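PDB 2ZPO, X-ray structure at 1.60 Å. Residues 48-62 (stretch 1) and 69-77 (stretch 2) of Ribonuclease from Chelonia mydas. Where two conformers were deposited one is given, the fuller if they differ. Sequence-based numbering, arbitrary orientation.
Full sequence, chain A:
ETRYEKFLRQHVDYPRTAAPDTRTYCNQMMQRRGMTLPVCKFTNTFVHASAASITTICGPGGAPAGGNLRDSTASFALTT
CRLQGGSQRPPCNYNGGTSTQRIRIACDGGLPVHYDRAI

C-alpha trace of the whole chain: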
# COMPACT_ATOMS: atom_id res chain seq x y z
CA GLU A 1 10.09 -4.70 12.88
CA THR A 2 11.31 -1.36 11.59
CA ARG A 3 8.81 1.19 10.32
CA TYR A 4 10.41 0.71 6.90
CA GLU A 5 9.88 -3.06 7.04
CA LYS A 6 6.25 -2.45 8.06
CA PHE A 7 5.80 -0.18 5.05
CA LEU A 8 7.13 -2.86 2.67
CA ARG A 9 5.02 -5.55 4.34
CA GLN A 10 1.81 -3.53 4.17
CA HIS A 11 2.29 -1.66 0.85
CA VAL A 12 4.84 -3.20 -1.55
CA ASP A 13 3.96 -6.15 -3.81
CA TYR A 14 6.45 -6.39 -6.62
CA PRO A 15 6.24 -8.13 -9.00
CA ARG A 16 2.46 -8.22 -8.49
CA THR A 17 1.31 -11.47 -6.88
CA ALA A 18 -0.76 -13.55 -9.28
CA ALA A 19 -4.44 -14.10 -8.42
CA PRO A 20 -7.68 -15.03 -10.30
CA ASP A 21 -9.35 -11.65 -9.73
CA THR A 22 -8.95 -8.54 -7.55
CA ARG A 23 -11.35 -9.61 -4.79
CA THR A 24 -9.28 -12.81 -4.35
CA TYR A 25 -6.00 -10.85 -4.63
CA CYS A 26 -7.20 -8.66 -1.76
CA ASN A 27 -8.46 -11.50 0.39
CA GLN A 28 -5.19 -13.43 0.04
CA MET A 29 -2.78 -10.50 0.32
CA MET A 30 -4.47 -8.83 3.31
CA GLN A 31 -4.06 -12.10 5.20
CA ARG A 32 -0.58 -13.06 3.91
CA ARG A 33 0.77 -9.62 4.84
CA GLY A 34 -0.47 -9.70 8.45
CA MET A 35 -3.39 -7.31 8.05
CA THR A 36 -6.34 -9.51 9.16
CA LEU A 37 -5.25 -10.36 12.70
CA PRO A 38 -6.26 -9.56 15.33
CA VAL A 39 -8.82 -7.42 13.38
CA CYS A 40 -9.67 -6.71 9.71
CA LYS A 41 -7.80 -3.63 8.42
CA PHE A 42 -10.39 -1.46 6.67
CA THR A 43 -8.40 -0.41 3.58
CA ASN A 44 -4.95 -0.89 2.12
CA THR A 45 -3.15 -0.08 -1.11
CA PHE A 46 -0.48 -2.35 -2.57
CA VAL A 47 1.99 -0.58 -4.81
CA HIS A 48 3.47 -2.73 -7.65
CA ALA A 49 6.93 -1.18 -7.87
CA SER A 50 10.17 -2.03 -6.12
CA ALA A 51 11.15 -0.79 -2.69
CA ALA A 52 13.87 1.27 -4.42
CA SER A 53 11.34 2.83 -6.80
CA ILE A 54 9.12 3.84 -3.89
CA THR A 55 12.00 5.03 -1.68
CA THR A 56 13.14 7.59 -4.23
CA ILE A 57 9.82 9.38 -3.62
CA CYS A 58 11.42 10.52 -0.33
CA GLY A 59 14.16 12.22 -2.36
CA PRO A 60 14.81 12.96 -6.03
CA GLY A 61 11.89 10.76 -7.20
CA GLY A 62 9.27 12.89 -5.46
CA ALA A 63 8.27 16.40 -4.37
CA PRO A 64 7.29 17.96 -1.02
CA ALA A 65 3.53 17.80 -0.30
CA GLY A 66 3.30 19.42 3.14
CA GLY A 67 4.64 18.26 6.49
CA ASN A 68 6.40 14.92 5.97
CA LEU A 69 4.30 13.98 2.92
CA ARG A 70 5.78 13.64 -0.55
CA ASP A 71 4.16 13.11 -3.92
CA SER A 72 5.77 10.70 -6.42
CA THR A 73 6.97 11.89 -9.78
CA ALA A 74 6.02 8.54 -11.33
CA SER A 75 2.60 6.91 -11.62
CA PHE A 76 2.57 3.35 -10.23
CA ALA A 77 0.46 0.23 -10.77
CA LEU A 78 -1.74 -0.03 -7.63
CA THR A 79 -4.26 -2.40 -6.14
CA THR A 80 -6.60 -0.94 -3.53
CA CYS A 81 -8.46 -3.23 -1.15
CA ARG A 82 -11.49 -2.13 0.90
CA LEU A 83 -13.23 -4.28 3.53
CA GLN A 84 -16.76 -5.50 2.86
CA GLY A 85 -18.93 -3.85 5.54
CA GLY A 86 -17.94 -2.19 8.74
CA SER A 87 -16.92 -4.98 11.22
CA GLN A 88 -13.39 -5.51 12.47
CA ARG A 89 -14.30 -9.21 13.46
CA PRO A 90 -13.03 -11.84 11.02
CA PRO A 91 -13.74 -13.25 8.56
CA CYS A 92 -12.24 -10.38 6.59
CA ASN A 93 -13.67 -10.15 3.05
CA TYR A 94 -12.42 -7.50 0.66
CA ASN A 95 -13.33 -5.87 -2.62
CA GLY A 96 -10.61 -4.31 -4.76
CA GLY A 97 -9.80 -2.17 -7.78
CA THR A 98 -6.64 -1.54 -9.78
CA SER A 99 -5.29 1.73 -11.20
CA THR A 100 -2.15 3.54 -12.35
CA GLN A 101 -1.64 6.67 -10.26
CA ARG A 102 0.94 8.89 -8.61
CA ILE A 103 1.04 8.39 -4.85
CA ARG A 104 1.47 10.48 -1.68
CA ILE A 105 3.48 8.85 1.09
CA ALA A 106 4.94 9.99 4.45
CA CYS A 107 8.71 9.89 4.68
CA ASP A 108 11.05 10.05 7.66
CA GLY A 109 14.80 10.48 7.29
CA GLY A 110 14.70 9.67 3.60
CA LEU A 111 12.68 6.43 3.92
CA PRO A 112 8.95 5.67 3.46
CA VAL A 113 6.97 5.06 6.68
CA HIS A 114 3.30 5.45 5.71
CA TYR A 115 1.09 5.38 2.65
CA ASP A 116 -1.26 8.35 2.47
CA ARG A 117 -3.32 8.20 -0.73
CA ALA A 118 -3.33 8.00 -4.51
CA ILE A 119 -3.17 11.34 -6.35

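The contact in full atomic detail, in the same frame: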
# COMPACT_ATOMS: atom_id res chain seq x y z
N HIS A 48 2.72 -1.73 -6.86
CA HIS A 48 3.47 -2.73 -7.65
C HIS A 48 4.69 -2.09 -8.30
O HIS A 48 4.77 -1.92 -9.53
CB HIS A 48 2.55 -3.44 -8.66
CG HIS A 48 1.27 -3.88 -8.04
ND1 HIS A 48 1.24 -4.66 -6.90
CD2 HIS A 48 -0.02 -3.58 -8.34
CE1 HIS A 48 -0.02 -4.86 -6.55
NE2 HIS A 48 -0.80 -4.22 -7.41
N ALA A 49 5.63 -1.71 -7.45
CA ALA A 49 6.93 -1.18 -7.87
C ALA A 49 7.90 -1.63 -6.78
O ALA A 49 7.49 -1.98 -5.68
CB ALA A 49 6.89 0.33 -7.93
N SER A 50 9.18 -1.60 -7.10
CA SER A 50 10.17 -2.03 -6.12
C SER A 50 10.30 -1.09 -4.93
O SER A 50 9.94 0.10 -4.97
CB SER A 50 11.53 -2.19 -6.79
OG SER A 50 12.09 -0.95 -7.13
N ALA A 51 10.86 -1.62 -3.84
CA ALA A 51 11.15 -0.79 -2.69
C ALA A 51 12.00 0.41 -3.07
O ALA A 51 11.75 1.52 -2.59
CB ALA A 51 11.82 -1.65 -1.58
N ALA A 52 13.01 0.20 -3.93
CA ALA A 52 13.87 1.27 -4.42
C ALA A 52 13.08 2.33 -5.20
O ALA A 52 13.25 3.51 -4.98
CB ALA A 52 15.01 0.70 -5.27
N SER A 53 12.18 1.88 -6.07
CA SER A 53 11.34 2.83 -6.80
C SER A 53 10.48 3.70 -5.91
O SER A 53 10.28 4.90 -6.18
CB SER A 53 10.43 2.08 -7.78
OG SER A 53 11.24 1.57 -8.83
N ILE A 54 9.96 3.10 -4.85
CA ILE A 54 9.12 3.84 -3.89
C ILE A 54 9.96 4.72 -2.98
O ILE A 54 9.61 5.86 -2.75
CB ILE A 54 8.17 2.90 -3.13
CG1 ILE A 54 7.26 2.17 -4.15
CG2 ILE A 54 7.31 3.68 -2.09
CD1 ILE A 54 6.59 0.93 -3.61
N THR A 55 11.11 4.23 -2.54
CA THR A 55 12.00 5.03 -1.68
C THR A 55 12.50 6.34 -2.29
O THR A 55 12.71 7.35 -1.59
CB THR A 55 13.17 4.16 -1.14
OG1 THR A 55 12.64 3.06 -0.40
CG2 THR A 55 14.12 4.98 -0.29
N THR A 56 12.65 6.37 -3.62
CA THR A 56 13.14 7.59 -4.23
C THR A 56 12.11 8.72 -4.12
O THR A 56 12.47 9.87 -4.29
CB THR A 56 13.57 7.37 -5.68
OG1 THR A 56 14.21 8.56 -6.15
CG2 THR A 56 12.38 7.06 -6.55
N ILE A 57 10.86 8.36 -3.81
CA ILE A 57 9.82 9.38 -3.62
C ILE A 57 10.22 10.31 -2.47
O ILE A 57 9.89 11.52 -2.48
CB ILE A 57 8.42 8.74 -3.34
CG1 ILE A 57 7.96 7.92 -4.57
CG2 ILE A 57 7.38 9.83 -3.01
CD1 ILE A 57 6.84 7.00 -4.28
N CYS A 58 10.96 9.75 -1.51
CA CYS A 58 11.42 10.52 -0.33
C CYS A 58 12.53 11.50 -0.68
O CYS A 58 12.88 12.38 0.13
CB CYS A 58 11.86 9.57 0.79
SG CYS A 58 10.55 8.49 1.32
N GLY A 59 13.07 11.37 -1.89
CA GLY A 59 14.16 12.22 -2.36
C GLY A 59 13.92 12.65 -3.80
O GLY A 59 12.87 13.22 -4.11
N PRO A 60 14.89 12.38 -4.69
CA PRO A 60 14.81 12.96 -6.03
C PRO A 60 13.63 12.46 -6.89
O PRO A 60 13.28 13.13 -7.87
CB PRO A 60 16.16 12.60 -6.66
CG PRO A 60 16.66 11.43 -5.90
CD PRO A 60 16.11 11.56 -4.50
N GLY A 61 13.04 11.33 -6.51
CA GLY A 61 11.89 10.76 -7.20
C GLY A 61 10.52 11.27 -6.74
O GLY A 61 9.46 10.79 -7.18
N GLY A 62 10.53 12.28 -5.89
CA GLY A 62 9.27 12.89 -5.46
C GLY A 62 9.42 14.37 -5.17
O GLY A 62 10.48 14.96 -5.41
N LEU A 69 4.94 14.67 4.04
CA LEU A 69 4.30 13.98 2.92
C LEU A 69 5.05 14.35 1.65
O LEU A 69 5.59 15.45 1.53
CB LEU A 69 2.85 14.44 2.79
CG LEU A 69 1.95 14.06 3.97
CD1 LEU A 69 0.53 14.53 3.72
CD2 LEU A 69 1.98 12.58 4.27
N ARG A 70 5.10 13.41 0.71
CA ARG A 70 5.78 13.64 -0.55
C ARG A 70 4.92 13.02 -1.61
O ARG A 70 4.36 11.94 -1.38
CB ARG A 70 7.12 12.90 -0.61
CG ARG A 70 8.04 13.05 0.61
CD ARG A 70 9.02 14.12 0.39
NE ARG A 70 9.88 13.94 -0.78
CZ ARG A 70 10.71 14.89 -1.19
NH1 ARG A 70 10.75 16.05 -0.53
NH2 ARG A 70 11.47 14.71 -2.27
N ASP A 71 4.87 13.65 -2.77
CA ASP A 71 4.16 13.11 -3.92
C ASP A 71 5.16 12.53 -4.93
O ASP A 71 6.18 13.17 -5.24
CB ASP A 71 3.38 14.23 -4.59
CG ASP A 71 2.22 14.70 -3.76
OD1 ASP A 71 1.84 13.97 -2.83
OD2 ASP A 71 1.67 15.79 -4.06
N SER A 72 4.87 11.34 -5.43
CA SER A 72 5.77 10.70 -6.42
C SER A 72 5.76 11.38 -7.76
O SER A 72 4.74 11.91 -8.19
CB SER A 72 5.40 9.24 -6.63
OG SER A 72 4.13 9.09 -7.22
N THR A 73 6.91 11.36 -8.43
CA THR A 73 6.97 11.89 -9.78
C THR A 73 6.25 10.90 -10.70
O THR A 73 5.40 11.29 -11.52
CB THR A 73 8.41 12.10 -10.21
OG1 THR A 73 8.98 13.11 -9.36
CG2 THR A 73 8.51 12.53 -11.69
N ALA A 74 6.60 9.62 -10.53
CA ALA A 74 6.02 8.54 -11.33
C ALA A 74 4.59 8.14 -10.92
O ALA A 74 4.19 8.26 -9.75
CB ALA A 74 6.95 7.32 -11.27
N SER A 75 3.82 7.65 -11.90
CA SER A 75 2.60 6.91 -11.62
C SER A 75 3.00 5.44 -11.44
O SER A 75 3.99 4.96 -12.05
CB SER A 75 1.62 7.04 -12.80
OG SER A 75 1.02 8.34 -12.83
N PHE A 76 2.29 4.74 -10.55
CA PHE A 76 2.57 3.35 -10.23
C PHE A 76 1.33 2.48 -10.44
O PHE A 76 0.23 2.97 -10.27
CB PHE A 76 2.97 3.22 -8.75
CG PHE A 76 4.25 3.91 -8.41
CD1 PHE A 76 4.24 5.15 -7.79
CD2 PHE A 76 5.49 3.35 -8.76
CE1 PHE A 76 5.44 5.81 -7.49
CE2 PHE A 76 6.68 4.03 -8.47
CZ PHE A 76 6.65 5.24 -7.80
N ALA A 77 1.54 1.22 -10.82
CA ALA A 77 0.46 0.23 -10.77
C ALA A 77 0.09 0.04 -9.29
O ALA A 77 0.96 -0.18 -8.44
CB ALA A 77 0.92 -1.09 -11.37
O HOH W 1 4.48 0.41 -11.11
O HOH W 2 8.55 8.65 -8.73

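How does the contact begin at His 48? The backbone makes the first link: His 48 N donates to Ala 77 O at 2.8 Å, and the nearly straight N-H...O angle of 170° makes this a well-formed hydrogen bond. The return link runs through water 1, which donates to His 48 O at 2.8 Å and accepts from Ala 77 N at 3.1 Å. Here the backbones are too far apart for a second direct bond, since His 48 O and Ala 77 N lie well beyond hydrogen-bonding reach, and the water fills the gap. Beside this polar pair the two side chains touch, His 48 CB lying 3.9 Å from Ala 77 CB.

What does the Phe 76 ring pack against as stretch 1 moves into its helix? Phe 76 points toward stretch 1, and its buried ring receives Ala 49 first: Ala 49 CB, itself directed toward stretch 2, comes within 3.4 Å of Phe 76 CD2. The chain then turns into the helix after Ser 50, whose OG accepts from Ser 53 N at 3.0 Å. This capping bond satisfies an amide that has no backbone carbonyl of the helix to bond to. Ala 51 and Ala 52 stay out of reach, but Ser 53 comes back to the ring, its O 4.0 Å from Phe 76 CZ. One turn later, Ile 57 CD1 lies 3.7 Å from Phe 76 CE1, so the ring meets Ala 49 ahead of the helix, Ser 53 within it and Ile 57 in the 3-10 segment.

Why is Ile 57 so central? Its CA-to-CB bond points sideways, yet the end of the side chain comes nearer to stretch 2 and bridges its two strands. Ile 57 CG1 lies 3.5 Å from Ser 72 CB, with Ile 57 CD1 almost as close to the same atom at 3.6 Å, and Ile 57 CG2 lies 3.9 Å from Arg 70 CB. The backbone adds a polar contact, for Ile 57 O accepts from Arg 70 NE at 3.0 Å with an angle of 171°. Cys 58 O sits over one face of the same guanidinium, which also reaches Gly 59, where Arg 70 NH2 gives a weak bond to Gly 59 O at 2.8 Å, bent to 124°. Both acceptors, Ile 57 O and Gly 59 O, lie at the guanidinium edge, where its N-H groups point.

How do the backbones meet at the end of stretch 1? A type I turn from Gly 59 to Gly 62 brings the chain alongside the strand. Within it, Gly 61 O accepts from Thr 73 N at 2.9 Å. Water 2 also donates to Gly 61 O, at 2.8 Å, and accepts from Ala 74 N at 2.8 Å, extending the link into the corner of stretch 2. Gly 62 then pairs with Ser 72 in an antiparallel, non-hydrogen-bonded bridge, their CA atoms 4.2 Å apart. The fit is close: Gly 62 CA lies 3.1 Å from Asp 71 O, and a CB on this residue would clash with that oxygen and with Ile 57 O.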